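Local coordinates for tryptophan synthase alpha chain (Campylobacter jejuni, PDB 3THA), which probably cleaves indoleglycerol phosphate by a retro-aldol reaction to indole and glyceraldehyde 3-phosphate, as the alpha subunit of an alpha2-beta2 tryptophan synthase, at residues N14-Y19 with R216-A221; L22-L27 with C233-N238; S77-L82 with K113-C118; L125-S130 with V157-K162. All coordinates share one frame; numbering follows the deposited sequence.

Contact 1 of 4, residues N14-Y19 with R216-A221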
loop_
_atom_site.group_PDB
_atom_site.type_symbol
_atom_site.label_atom_id
_atom_site.label_comp_id
_atom_site.label_asym_id
_atom_site.label_seq_id
_atom_site.Cartn_x
_atom_site.Cartn_y
_atom_site.Cartn_z
ATOM N N ASN B 14 2.300 22.373 -17.995
ATOM C CA ASN B 14 2.361 21.479 -16.856
ATOM C C ASN B 14 1.527 20.242 -17.134
ATOM O O ASN B 14 0.546 20.314 -17.857
ATOM C CB ASN B 14 1.831 22.194 -15.635
ATOM C CG ASN B 14 2.454 21.715 -14.405
ATOM O OD1 ASN B 14 1.920 20.830 -13.743
ATOM N ND2 ASN B 14 3.620 22.269 -14.071
ATOM N N ALA B 15 1.917 19.103 -16.575
ATOM C CA ALA B 15 1.190 17.879 -16.874
ATOM C C ALA B 15 0.117 17.607 -15.860
ATOM O O ALA B 15 0.362 17.677 -14.651
ATOM C CB ALA B 15 2.127 16.686 -16.983
ATOM N N ASN B 16 -1.077 17.295 -16.347
ATOM C CA ASN B 16 -2.074 16.749 -15.463
ATOM C C ASN B 16 -2.006 15.234 -15.476
ATOM O O ASN B 16 -2.150 14.614 -16.527
ATOM C CB ASN B 16 -3.452 17.252 -15.833
ATOM C CG ASN B 16 -3.510 18.745 -15.887
ATOM O OD1 ASN B 16 -2.913 19.422 -15.065
ATOM N ND2 ASN B 16 -4.234 19.276 -16.864
ATOM N N VAL B 17 -1.742 14.649 -14.311
ATOM C CA VAL B 17 -1.542 13.211 -14.210
ATOM C C VAL B 17 -2.568 12.701 -13.241
ATOM O O VAL B 17 -2.808 13.321 -12.223
ATOM C CB VAL B 17 -0.130 12.836 -13.661
ATOM C CG1 VAL B 17 0.065 11.307 -13.686
ATOM C CG2 VAL B 17 0.943 13.521 -14.479
ATOM N N ALA B 18 -3.169 11.567 -13.546
ATOM C CA ALA B 18 -4.172 11.038 -12.686
ATOM C C ALA B 18 -4.034 9.547 -12.561
ATOM O O ALA B 18 -3.531 8.851 -13.458
ATOM C CB ALA B 18 -5.591 11.411 -13.221
ATOM N N TYR B 19 -4.544 9.044 -11.464
ATOM C CA TYR B 19 -4.547 7.630 -11.247
ATOM C C TYR B 19 -5.993 7.179 -11.082
ATOM O O TYR B 19 -6.812 7.901 -10.477
ATOM C CB TYR B 19 -3.680 7.355 -9.994
ATOM C CG TYR B 19 -3.830 5.992 -9.384
ATOM C CD1 TYR B 19 -2.905 5.000 -9.649
ATOM C CD2 TYR B 19 -4.862 5.716 -8.486
ATOM C CE1 TYR B 19 -3.032 3.728 -9.109
ATOM C CE2 TYR B 19 -4.990 4.452 -7.923
ATOM C CZ TYR B 19 -4.070 3.455 -8.249
ATOM O OH TYR B 19 -4.161 2.185 -7.706
ATOM N N ARG B 216 -1.199 25.268 -7.214
ATOM C CA ARG B 216 0.018 25.647 -6.503
ATOM C C ARG B 216 1.177 24.685 -6.786
ATOM O O ARG B 216 2.293 25.106 -7.080
ATOM C CB ARG B 216 -0.234 25.845 -4.997
ATOM C CG ARG B 216 -0.313 24.586 -4.144
ATOM C CD ARG B 216 -0.031 24.918 -2.670
ATOM N NE ARG B 216 -1.112 25.673 -2.030
ATOM C CZ ARG B 216 -1.900 25.176 -1.080
ATOM N NH1 ARG B 216 -1.711 23.931 -0.633
ATOM N NH2 ARG B 216 -2.873 25.921 -0.568
HETATM N N MSE B 217 0.887 23.394 -6.728
HETATM C CA MSE B 217 1.840 22.382 -7.146
HETATM C C MSE B 217 2.290 22.612 -8.587
HETATM O O MSE B 217 3.368 22.147 -8.982
HETATM C CB MSE B 217 1.219 20.998 -7.005
HETATM C CG MSE B 217 1.094 20.519 -5.574
HETATM SE SE MSE B 217 2.853 20.168 -4.746
HETATM C CE MSE B 217 2.201 19.850 -2.915
ATOM N N ARG B 218 1.466 23.334 -9.357
ATOM C CA ARG B 218 1.768 23.646 -10.755
ATOM C C ARG B 218 2.974 24.561 -10.935
ATOM O O ARG B 218 3.579 24.575 -12.008
ATOM C CB ARG B 218 0.563 24.259 -11.470
ATOM C CG ARG B 218 -0.436 23.241 -12.011
ATOM C CD ARG B 218 -1.465 23.872 -12.964
ATOM N NE ARG B 218 -2.242 22.813 -13.591
ATOM C CZ ARG B 218 -3.563 22.694 -13.559
ATOM N NH1 ARG B 218 -4.333 23.614 -12.968
ATOM N NH2 ARG B 218 -4.106 21.640 -14.154
ATOM N N LYS B 219 3.330 25.318 -9.902
ATOM C CA LYS B 219 4.531 26.150 -9.997
ATOM C C LYS B 219 5.721 25.539 -9.284
ATOM O O LYS B 219 6.713 26.213 -9.012
ATOM C CB LYS B 219 4.287 27.597 -9.534
ATOM C CG LYS B 219 3.355 27.791 -8.346
ATOM C CD LYS B 219 2.366 28.902 -8.693
ATOM C CE LYS B 219 1.296 29.099 -7.633
ATOM N NZ LYS B 219 0.089 29.810 -8.193
ATOM N N VAL B 220 5.617 24.252 -8.989
ATOM C CA VAL B 220 6.654 23.582 -8.236
ATOM C C VAL B 220 7.531 22.856 -9.231
ATOM O O VAL B 220 8.743 22.977 -9.178
ATOM C CB VAL B 220 6.045 22.636 -7.177
ATOM C CG1 VAL B 220 7.059 21.632 -6.686
ATOM C CG2 VAL B 220 5.486 23.445 -6.017
ATOM N N ALA B 221 6.907 22.156 -10.180
ATOM C CA ALA B 221 7.643 21.310 -11.124
ATOM C C ALA B 221 7.096 21.336 -12.558
ATOM O O ALA B 221 6.814 22.410 -13.092
ATOM C CB ALA B 221 7.731 19.888 -10.593
HETATM O O HOH W 1 3.996 20.661 -11.002
#
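Asn14 and Arg218 mark the nearest approach of the two backbones, their CA atoms 6.5 Å apart where the entry to strand 15-21 passes the turn that follows helix 212-217. A direct hydrogen bond across the gap runs from Arg218 NH2 to Asn16 OD1, 2.7 Å long with an N-H...O angle of 158°. Asn16 OD1 lies at the edge of the guanidinium, near its plane, while the donor is tilted 34° from the carbonyl plane of the amide. Arg218 gains this length by keeping its chain extended from CG to NE. In the closed eight-stranded TIM barrel these segments flank the seam between the first strand, 15-21, and the last, 223-226, where the backbone of Ala15 is bonded to Asp222 and Val224. Asn14 works nearer the turn: its OD1 lies 3.8 Å from Arg218 CG, and its amide plane stands almost perpendicular to the guanidinium. A water lies 2.6 Å from O of Met217 (a selenomethionine) and has only weak bonds to Asn14 ND2 and Ala221 N. Beyond the pair, Asn16 ND2 is bonded to Pro41 O, which helps fix the orientation of the amide, and Arg218 NH2 has a weak second acceptor in Phe250 O.

Contact 2 of 4, residues L22-L27 with C233-N238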
loop_
_atom_site.group_PDB
_atom_site.type_symbol
_atom_site.label_atom_id
_atom_site.label_comp_id
_atom_site.label_asym_id
_atom_site.label_seq_id
_atom_site.Cartn_x
_atom_site.Cartn_y
_atom_site.Cartn_z
ATOM N N LEU B 22 -8.612 0.386 -12.401
ATOM C CA LEU B 22 -9.356 -0.272 -13.446
ATOM C C LEU B 22 -10.313 -1.253 -12.819
ATOM O O LEU B 22 -9.939 -1.985 -11.919
ATOM C CB LEU B 22 -8.382 -0.975 -14.366
ATOM C CG LEU B 22 -7.666 0.047 -15.257
ATOM C CD1 LEU B 22 -6.789 -0.662 -16.241
ATOM C CD2 LEU B 22 -8.677 0.908 -16.040
ATOM N N GLY B 23 -11.566 -1.237 -13.263
ATOM C CA GLY B 23 -12.584 -2.173 -12.746
ATOM C C GLY B 23 -13.429 -1.619 -11.603
ATOM O O GLY B 23 -14.232 -2.334 -11.033
ATOM N N TYR B 24 -13.251 -0.344 -11.283
ATOM C CA TYR B 24 -13.955 0.278 -10.206
ATOM C C TYR B 24 -14.840 1.448 -10.698
ATOM O O TYR B 24 -14.305 2.418 -11.246
ATOM C CB TYR B 24 -12.948 0.801 -9.167
ATOM C CG TYR B 24 -13.638 1.577 -8.066
ATOM C CD1 TYR B 24 -14.550 0.945 -7.223
ATOM C CD2 TYR B 24 -13.420 2.951 -7.891
ATOM C CE1 TYR B 24 -15.206 1.653 -6.200
ATOM C CE2 TYR B 24 -14.092 3.662 -6.884
ATOM C CZ TYR B 24 -14.960 3.008 -6.041
ATOM O OH TYR B 24 -15.632 3.689 -5.039
ATOM N N PRO B 25 -16.168 1.393 -10.465
ATOM C CA PRO B 25 -16.923 0.393 -9.735
ATOM C C PRO B 25 -17.247 -0.838 -10.569
ATOM O O PRO B 25 -17.818 -1.810 -10.031
ATOM C CB PRO B 25 -18.219 1.125 -9.350
ATOM C CG PRO B 25 -18.223 2.414 -10.155
ATOM C CD PRO B 25 -17.069 2.367 -11.105
ATOM N N ASN B 26 -16.916 -0.775 -11.865
ATOM C CA ASN B 26 -16.944 -1.915 -12.761
ATOM C C ASN B 26 -16.116 -1.630 -14.018
ATOM O O ASN B 26 -15.678 -0.499 -14.239
ATOM C CB ASN B 26 -18.374 -2.442 -13.055
ATOM C CG ASN B 26 -19.332 -1.365 -13.568
ATOM O OD1 ASN B 26 -18.940 -0.496 -14.339
ATOM N ND2 ASN B 26 -20.605 -1.451 -13.171
ATOM N N LEU B 27 -15.857 -2.672 -14.797
ATOM C CA LEU B 27 -14.974 -2.592 -15.921
ATOM C C LEU B 27 -15.573 -1.707 -16.999
ATOM O O LEU B 27 -14.872 -0.927 -17.645
ATOM C CB LEU B 27 -14.709 -3.995 -16.471
ATOM C CG LEU B 27 -13.440 -4.115 -17.341
ATOM C CD1 LEU B 27 -12.180 -3.510 -16.647
ATOM C CD2 LEU B 27 -13.198 -5.598 -17.784
ATOM N N CYS B 233 -13.907 10.250 -7.229
ATOM C CA CYS B 233 -14.865 10.641 -8.289
ATOM C C CYS B 233 -15.582 9.425 -8.835
ATOM O O CYS B 233 -16.747 9.459 -9.074
ATOM C CB CYS B 233 -14.158 11.382 -9.437
ATOM S SG CYS B 233 -13.333 12.884 -8.848
ATOM N N PHE B 234 -14.877 8.327 -8.978
ATOM C CA PHE B 234 -15.481 7.156 -9.557
ATOM C C PHE B 234 -16.546 6.473 -8.705
ATOM O O PHE B 234 -17.115 5.458 -9.118
ATOM C CB PHE B 234 -14.397 6.160 -9.951
ATOM C CG PHE B 234 -13.668 6.529 -11.202
ATOM C CD1 PHE B 234 -13.745 5.717 -12.340
ATOM C CD2 PHE B 234 -12.898 7.679 -11.261
ATOM C CE1 PHE B 234 -13.032 6.046 -13.503
ATOM C CE2 PHE B 234 -12.199 8.014 -12.424
ATOM C CZ PHE B 234 -12.268 7.187 -13.545
ATOM N N LYS B 235 -16.839 7.008 -7.531
ATOM C CA LYS B 235 -17.787 6.322 -6.674
ATOM C C LYS B 235 -19.199 6.708 -7.078
ATOM O O LYS B 235 -20.154 6.198 -6.523
ATOM C CB LYS B 235 -17.517 6.619 -5.209
ATOM C CG LYS B 235 -18.241 5.686 -4.233
ATOM C CD LYS B 235 -17.466 5.565 -2.894
ATOM C CE LYS B 235 -18.410 5.512 -1.668
ATOM N NZ LYS B 235 -19.392 6.660 -1.613
ATOM N N GLN B 236 -19.314 7.599 -8.060
ATOM C CA GLN B 236 -20.590 7.935 -8.671
ATOM C C GLN B 236 -21.080 6.962 -9.727
ATOM O O GLN B 236 -20.313 6.392 -10.485
ATOM C CB GLN B 236 -20.609 9.358 -9.221
ATOM C CG GLN B 236 -21.086 10.378 -8.166
ATOM C CD GLN B 236 -19.905 11.181 -7.578
ATOM O OE1 GLN B 236 -20.084 12.079 -6.740
ATOM N NE2 GLN B 236 -18.715 10.877 -8.042
ATOM N N GLY B 237 -22.386 6.787 -9.764
ATOM C CA GLY B 237 -22.959 5.890 -10.748
ATOM C C GLY B 237 -23.248 6.653 -12.027
ATOM O O GLY B 237 -24.386 6.578 -12.544
ATOM N N ASN B 238 -22.228 7.378 -12.531
ATOM C CA ASN B 238 -22.449 8.388 -13.576
ATOM C C ASN B 238 -21.202 8.889 -14.227
ATOM O O ASN B 238 -20.483 9.662 -13.632
ATOM C CB ASN B 238 -23.165 9.609 -12.999
ATOM C CG ASN B 238 -23.812 10.498 -14.086
ATOM O OD1 ASN B 238 -23.237 10.776 -15.135
ATOM N ND2 ASN B 238 -24.997 10.959 -13.803
#
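With CG anti to the backbone N (chi1 175°), Tyr24 sends its ring across to the turn 233-236, while Phe234, CG anti to its carbonyl carbon (chi1 -76°), brings its ring beside the carbonyl of Tyr24. The ring of Tyr24 meets the CB of Phe234 through its CD2 side, with Tyr24 CD2 3.9 Å from Phe234 CB, and the ring of Phe234 in turn brings CD1 to 3.5 Å from Tyr24 O. Further out, the phenol oxygen of Tyr24 rests on the aliphatic part of Lys235: Tyr24 OH is 3.4 Å from Lys235 CG, with CB and CD at similar range. Lys235 then bends at chi3 and chi4, carrying the amine off from Tyr24. Pro25, preceded by a cis peptide bond, adds its ring beside this pair, CG lying 3.4 Å from Phe234 O.

Both segments are loops of the TIM barrel: 22-27 leads from strand 15-21 into helix 27-35, whereas the loop 233-238 joins helix 228-233 to helix 239-248. Cys233 to Gln236 form a type I turn, and Gly237 centres an inverse gamma turn just before Asn238, the N-cap of helix 239-248. Asn26 holds the matching N-cap position ahead of helix 27-35. Other parts of the barrel complete the surroundings of the two rings: Phe33 meets the Phe234 ring edge-to-face, Ile242 of helix 239-248 also packs on Phe234, and Tyr24 is backed by Ala64 and Ile67 of helix 60-70.

Contact 3 of 4, residues S77-L82 with K113-C118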
loop_
_atom_site.group_PDB
_atom_site.type_symbol
_atom_site.label_atom_id
_atom_site.label_comp_id
_atom_site.label_asym_id
_atom_site.label_seq_id
_atom_site.Cartn_x
_atom_site.Cartn_y
_atom_site.Cartn_z
ATOM N N SER B 77 -8.173 -9.387 -18.188
ATOM C CA SER B 77 -9.316 -8.658 -18.701
ATOM C C SER B 77 -8.966 -7.167 -18.944
ATOM O O SER B 77 -9.506 -6.549 -19.879
ATOM C CB SER B 77 -10.544 -8.860 -17.827
ATOM O OG SER B 77 -10.451 -8.152 -16.615
ATOM N N VAL B 78 -8.033 -6.630 -18.149
ATOM C CA VAL B 78 -7.378 -5.321 -18.430
ATOM C C VAL B 78 -6.641 -5.291 -19.777
ATOM O O VAL B 78 -6.892 -4.417 -20.621
ATOM C CB VAL B 78 -6.422 -4.900 -17.297
ATOM C CG1 VAL B 78 -5.551 -3.695 -17.703
ATOM C CG2 VAL B 78 -7.216 -4.604 -16.015
ATOM N N PHE B 79 -5.731 -6.241 -19.986
ATOM C CA PHE B 79 -5.083 -6.361 -21.279
ATOM C C PHE B 79 -6.140 -6.430 -22.400
ATOM O O PHE B 79 -6.007 -5.750 -23.443
ATOM C CB PHE B 79 -4.160 -7.570 -21.308
ATOM C CG PHE B 79 -2.837 -7.349 -20.625
ATOM C CD1 PHE B 79 -2.173 -6.105 -20.714
ATOM C CD2 PHE B 79 -2.218 -8.397 -19.932
ATOM C CE1 PHE B 79 -0.909 -5.905 -20.110
ATOM C CE2 PHE B 79 -0.963 -8.212 -19.329
ATOM C CZ PHE B 79 -0.315 -6.946 -19.416
ATOM N N GLU B 80 -7.196 -7.224 -22.174
ATOM C CA GLU B 80 -8.308 -7.324 -23.153
ATOM C C GLU B 80 -8.993 -5.971 -23.393
ATOM O O GLU B 80 -9.345 -5.643 -24.501
ATOM C CB GLU B 80 -9.347 -8.362 -22.722
ATOM C CG GLU B 80 -9.059 -9.771 -23.187
ATOM C CD GLU B 80 -10.152 -10.749 -22.748
ATOM O OE1 GLU B 80 -9.903 -11.502 -21.766
ATOM O OE2 GLU B 80 -11.265 -10.734 -23.360
ATOM N N LEU B 81 -9.141 -5.195 -22.334
ATOM C CA LEU B 81 -9.703 -3.858 -22.377
ATOM C C LEU B 81 -8.844 -2.816 -23.084
ATOM O O LEU B 81 -9.356 -2.017 -23.875
ATOM C CB LEU B 81 -9.939 -3.393 -20.944
ATOM C CG LEU B 81 -10.264 -1.930 -20.729
ATOM C CD1 LEU B 81 -11.610 -1.615 -21.366
ATOM C CD2 LEU B 81 -10.290 -1.724 -19.250
ATOM N N LEU B 82 -7.560 -2.798 -22.762
ATOM C CA LEU B 82 -6.606 -1.914 -23.430
ATOM C C LEU B 82 -6.577 -2.056 -24.940
ATOM O O LEU B 82 -6.278 -1.097 -25.625
ATOM C CB LEU B 82 -5.211 -2.103 -22.866
ATOM C CG LEU B 82 -5.139 -1.492 -21.483
ATOM C CD1 LEU B 82 -3.833 -1.895 -20.831
ATOM C CD2 LEU B 82 -5.292 0.047 -21.583
ATOM N N LYS B 113 3.722 -3.073 -23.631
ATOM C CA LYS B 113 4.251 -2.231 -24.713
ATOM C C LYS B 113 3.458 -2.361 -26.008
ATOM O O LYS B 113 3.258 -1.379 -26.721
ATOM C CB LYS B 113 5.738 -2.525 -24.957
ATOM C CG LYS B 113 6.400 -1.793 -26.157
ATOM C CD LYS B 113 6.634 -0.305 -25.857
ATOM C CE LYS B 113 7.543 0.362 -26.882
ATOM N NZ LYS B 113 7.808 1.783 -26.501
ATOM N N SER B 114 3.011 -3.569 -26.324
ATOM C CA SER B 114 2.217 -3.749 -27.534
ATOM C C SER B 114 0.871 -3.064 -27.384
ATOM O O SER B 114 0.230 -2.733 -28.379
ATOM C CB SER B 114 2.039 -5.224 -27.877
ATOM O OG SER B 114 1.350 -5.917 -26.856
ATOM N N LEU B 115 0.463 -2.809 -26.139
ATOM C CA LEU B 115 -0.816 -2.177 -25.880
ATOM C C LEU B 115 -0.726 -0.698 -25.581
ATOM O O LEU B 115 -1.636 -0.162 -24.941
ATOM C CB LEU B 115 -1.573 -2.915 -24.757
ATOM C CG LEU B 115 -2.055 -4.244 -25.375
ATOM C CD1 LEU B 115 -2.485 -5.203 -24.332
ATOM C CD2 LEU B 115 -3.153 -4.092 -26.488
ATOM N N GLY B 116 0.368 -0.061 -26.002
ATOM C CA GLY B 116 0.563 1.387 -25.825
ATOM C C GLY B 116 0.891 1.920 -24.425
ATOM O O GLY B 116 0.909 3.153 -24.189
ATOM N N ILE B 117 1.117 1.024 -23.477
ATOM C CA ILE B 117 1.649 1.425 -22.185
ATOM C C ILE B 117 3.113 1.865 -22.379
ATOM O O ILE B 117 3.908 1.173 -23.041
ATOM C CB ILE B 117 1.577 0.271 -21.172
ATOM C CG1 ILE B 117 0.134 -0.284 -21.082
ATOM C CG2 ILE B 117 2.233 0.685 -19.824
ATOM C CD1 ILE B 117 -0.875 0.481 -20.177
ATOM N N CYS B 118 3.464 3.010 -21.796
ATOM C CA CYS B 118 4.765 3.628 -22.051
ATOM C C CYS B 118 5.645 3.632 -20.814
ATOM O O CYS B 118 6.821 3.971 -20.919
ATOM C CB CYS B 118 4.572 5.067 -22.564
ATOM S SG CYS B 118 4.036 6.192 -21.253
#
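Leu115 and Leu82 bring the backbones closest, with CA atoms 6.3 Å apart, and the side chains that meet are all apolar. Three side-chain pairings make up the contact. Leu115 has CG anti to its carbonyl carbon (chi1 -73°), from where its CD1 methyl reaches Phe79, 3.7 Å from ring atom CD1, the two side chains crossing at about a right angle; the same methyl lies 3.7 Å from Phe79 O. Leu82 and Leu115 face each other at their roots, CB to CB at 4.2 Å. At its far end Leu82 extends CD1 to 3.9 Å from Ile117 CD1, again with the side chains nearly perpendicular, so Leu82 touches both Leu115 and Ile117.

The backbone sets up this arrangement. Helix 105-114 ends in a Schellman motif, with Gly116 at positive phi as the C-prime residue, Gly116 N bonded to Lys113 O and Ile117 N to Ala112 O. This sharp reversal lets Leu115 and Ile117, on either side of the glycine, both point toward helix 75-83 as the chain enters strand 117-121.

Phe93 of strand 90-94 touches Phe79, Leu82 and Ile117, while Tyr103 meets the Phe79 ring. With no hydrogen bond across it, the contact joins helix 75-83 to the junction of helix 105-114 with strand 117-121 through fitted hydrocarbon surfaces, so its hold is probably mainly hydrophobic.

Contact 4 of 4, residues L125-S130 with V157-K162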
loop_
_atom_site.group_PDB
_atom_site.type_symbol
_atom_site.label_atom_id
_atom_site.label_comp_id
_atom_site.label_asym_id
_atom_site.label_seq_id
_atom_site.Cartn_x
_atom_site.Cartn_y
_atom_site.Cartn_z
ATOM N N LEU B 125 8.766 -1.528 -4.913
ATOM C CA LEU B 125 9.916 -2.183 -5.525
ATOM C C LEU B 125 11.080 -1.221 -5.402
ATOM O O LEU B 125 11.143 -0.240 -6.136
ATOM C CB LEU B 125 9.668 -2.555 -6.977
ATOM C CG LEU B 125 10.714 -3.437 -7.665
ATOM C CD1 LEU B 125 10.683 -4.845 -7.093
ATOM C CD2 LEU B 125 10.416 -3.482 -9.143
ATOM N N SER B 126 11.986 -1.464 -4.465
ATOM C CA SER B 126 13.157 -0.589 -4.348
ATOM C C SER B 126 14.093 -0.743 -5.558
ATOM O O SER B 126 14.021 -1.725 -6.324
ATOM C CB SER B 126 13.969 -0.887 -3.080
ATOM O OG SER B 126 14.663 -2.105 -3.262
ATOM N N PHE B 127 14.993 0.226 -5.713
ATOM C CA PHE B 127 15.892 0.208 -6.857
ATOM C C PHE B 127 16.737 -1.079 -6.910
ATOM O O PHE B 127 16.943 -1.694 -7.972
ATOM C CB PHE B 127 16.800 1.423 -6.812
ATOM C CG PHE B 127 17.834 1.421 -7.899
ATOM C CD1 PHE B 127 19.121 0.913 -7.649
ATOM C CD2 PHE B 127 17.502 1.856 -9.195
ATOM C CE1 PHE B 127 20.072 0.880 -8.667
ATOM C CE2 PHE B 127 18.444 1.826 -10.231
ATOM C CZ PHE B 127 19.736 1.336 -9.970
ATOM N N GLU B 128 17.237 -1.456 -5.750
ATOM C CA GLU B 128 18.080 -2.625 -5.592
ATOM C C GLU B 128 17.394 -3.939 -6.013
ATOM O O GLU B 128 18.103 -4.895 -6.372
ATOM C CB GLU B 128 18.538 -2.711 -4.136
ATOM C CG GLU B 128 19.627 -1.666 -3.768
ATOM C CD GLU B 128 19.072 -0.267 -3.332
ATOM O OE1 GLU B 128 17.820 -0.035 -3.305
ATOM O OE2 GLU B 128 19.935 0.608 -3.013
ATOM N N GLU B 129 16.048 -3.982 -5.957
ATOM C CA GLU B 129 15.276 -5.183 -6.294
ATOM C C GLU B 129 14.904 -5.181 -7.750
ATOM O O GLU B 129 14.453 -6.184 -8.285
ATOM C CB GLU B 129 13.980 -5.265 -5.485
ATOM C CG GLU B 129 14.110 -5.767 -4.081
ATOM C CD GLU B 129 12.806 -5.604 -3.315
ATOM O OE1 GLU B 129 11.900 -6.478 -3.429
ATOM O OE2 GLU B 129 12.680 -4.581 -2.606
ATOM N N SER B 130 15.098 -4.042 -8.391
ATOM C CA SER B 130 14.591 -3.814 -9.734
ATOM C C SER B 130 15.314 -4.474 -10.894
ATOM O O SER B 130 14.806 -4.440 -12.010
ATOM C CB SER B 130 14.528 -2.312 -9.982
ATOM O OG SER B 130 13.652 -1.702 -9.037
ATOM N N VAL B 157 20.005 10.651 -4.756
ATOM C CA VAL B 157 19.190 11.214 -5.834
ATOM C C VAL B 157 19.999 11.252 -7.139
ATOM O O VAL B 157 19.514 10.842 -8.195
ATOM C CB VAL B 157 18.667 12.649 -5.462
ATOM C CG1 VAL B 157 18.035 13.353 -6.659
ATOM C CG2 VAL B 157 17.708 12.588 -4.280
ATOM N N LYS B 158 21.217 11.770 -7.062
ATOM C CA LYS B 158 22.135 11.783 -8.207
ATOM C C LYS B 158 22.227 10.364 -8.807
ATOM O O LYS B 158 22.039 10.166 -10.009
ATOM C CB LYS B 158 23.497 12.352 -7.785
ATOM C CG LYS B 158 24.631 12.218 -8.797
ATOM C CD LYS B 158 25.732 13.283 -8.557
ATOM C CE LYS B 158 27.033 13.009 -9.344
ATOM N NZ LYS B 158 26.964 13.297 -10.828
ATOM N N LYS B 159 22.470 9.379 -7.960
ATOM C CA LYS B 159 22.515 8.001 -8.398
ATOM C C LYS B 159 21.180 7.442 -8.981
ATOM O O LYS B 159 21.196 6.700 -9.972
ATOM C CB LYS B 159 23.056 7.139 -7.258
ATOM C CG LYS B 159 22.826 5.679 -7.419
ATOM C CD LYS B 159 23.142 4.897 -6.134
ATOM C CE LYS B 159 22.502 3.485 -6.192
ATOM N NZ LYS B 159 23.018 2.674 -7.359
ATOM N N LEU B 160 20.030 7.795 -8.408
ATOM C CA LEU B 160 18.763 7.276 -8.945
ATOM C C LEU B 160 18.378 7.922 -10.272
ATOM O O LEU B 160 17.785 7.256 -11.143
ATOM C CB LEU B 160 17.638 7.428 -7.933
ATOM C CG LEU B 160 17.698 6.417 -6.782
ATOM C CD1 LEU B 160 16.974 6.972 -5.553
ATOM C CD2 LEU B 160 17.104 5.055 -7.177
ATOM N N VAL B 161 18.713 9.198 -10.447
ATOM C CA VAL B 161 18.169 9.914 -11.596
ATOM C C VAL B 161 19.108 10.074 -12.775
ATOM O O VAL B 161 18.667 10.213 -13.900
ATOM C CB VAL B 161 17.539 11.279 -11.226
ATOM C CG1 VAL B 161 16.507 11.095 -10.132
ATOM C CG2 VAL B 161 18.589 12.280 -10.819
ATOM N N LYS B 162 20.406 10.039 -12.535
ATOM C CA LYS B 162 21.362 10.315 -13.615
ATOM C C LYS B 162 21.055 9.469 -14.850
ATOM O O LYS B 162 21.205 9.947 -15.978
ATOM C CB LYS B 162 22.797 10.074 -13.143
ATOM C CG LYS B 162 23.875 10.583 -14.067
ATOM C CD LYS B 162 25.248 9.978 -13.712
ATOM C CE LYS B 162 26.303 10.309 -14.782
ATOM N NZ LYS B 162 27.163 11.419 -14.332
#
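Lys159 and Leu160, successive residues of helix 154-161, take hold of one side chain, Phe127, from two places. Lys159 comes first. Its chain runs extended through chi3 and bends at chi4 (60°), setting NZ 3.7 Å from Phe127 CE1. The ammonium approaches the ring obliquely. The carboxylate of Glu128 is nearby: OE2 is 5.7 Å from Lys159 NZ, too far for an ion pair, and it forms a salt bridge with Arg156 instead. The two opposite charges may still attract one another weakly.

Next in sequence, Leu160 applies its CD2 methyl at the base of the ring, 3.7 Å from Phe127 CB and about as far from CG and CD2. The side chains of Leu160 and Phe127 run antiparallel alongside one another. Phe127 can meet both residues because its CG is anti to the backbone N (chi1 175°), which carries the ring out from the short 3-10 segment around Phe127 to Glu129 toward the helix.

That segment is braced from within. Ser130 OG donates to Ser126 O at 2.7 Å. The same oxygen also accepts Glu129 N, the two donors arriving from opposite faces of its plane, while Ser126 OG donates to Glu129 OE2.

The contact lies at the barrel surface, between the loop from strand 117-121 to helix 131-140 and helix 154-161. Ile134 of helix 131-140 packs on Phe127, Leu160 also touches Thr146 of strand 143-148, and Asn98 of the second subunit packs on Ser126 and Glu129.

In the fold
The four contacts are spread around one TIM barrel. Contact 3 is the buried one and made by apolar side chains; contact 2 is partly buried and mixes aromatic rings with carbonyl oxygens and an aliphatic lysine stem; contacts 1 and 4 lie at the surface, the first relying on a guanidinium-amide bond and a water, the second on a phenylalanine shared by a leucine and a lysine. Contacts 1 and 3 reach the same sheet from opposite sides of the chain's centre. Segments 14-19 and 22-27 follow each other along the chain, and contact 2 touches contact 3 directly, with Leu22 on Val78 and Leu27 on Leu81. Contact 4 stands apart, about 12 Å from contact 1 at the nearest atoms.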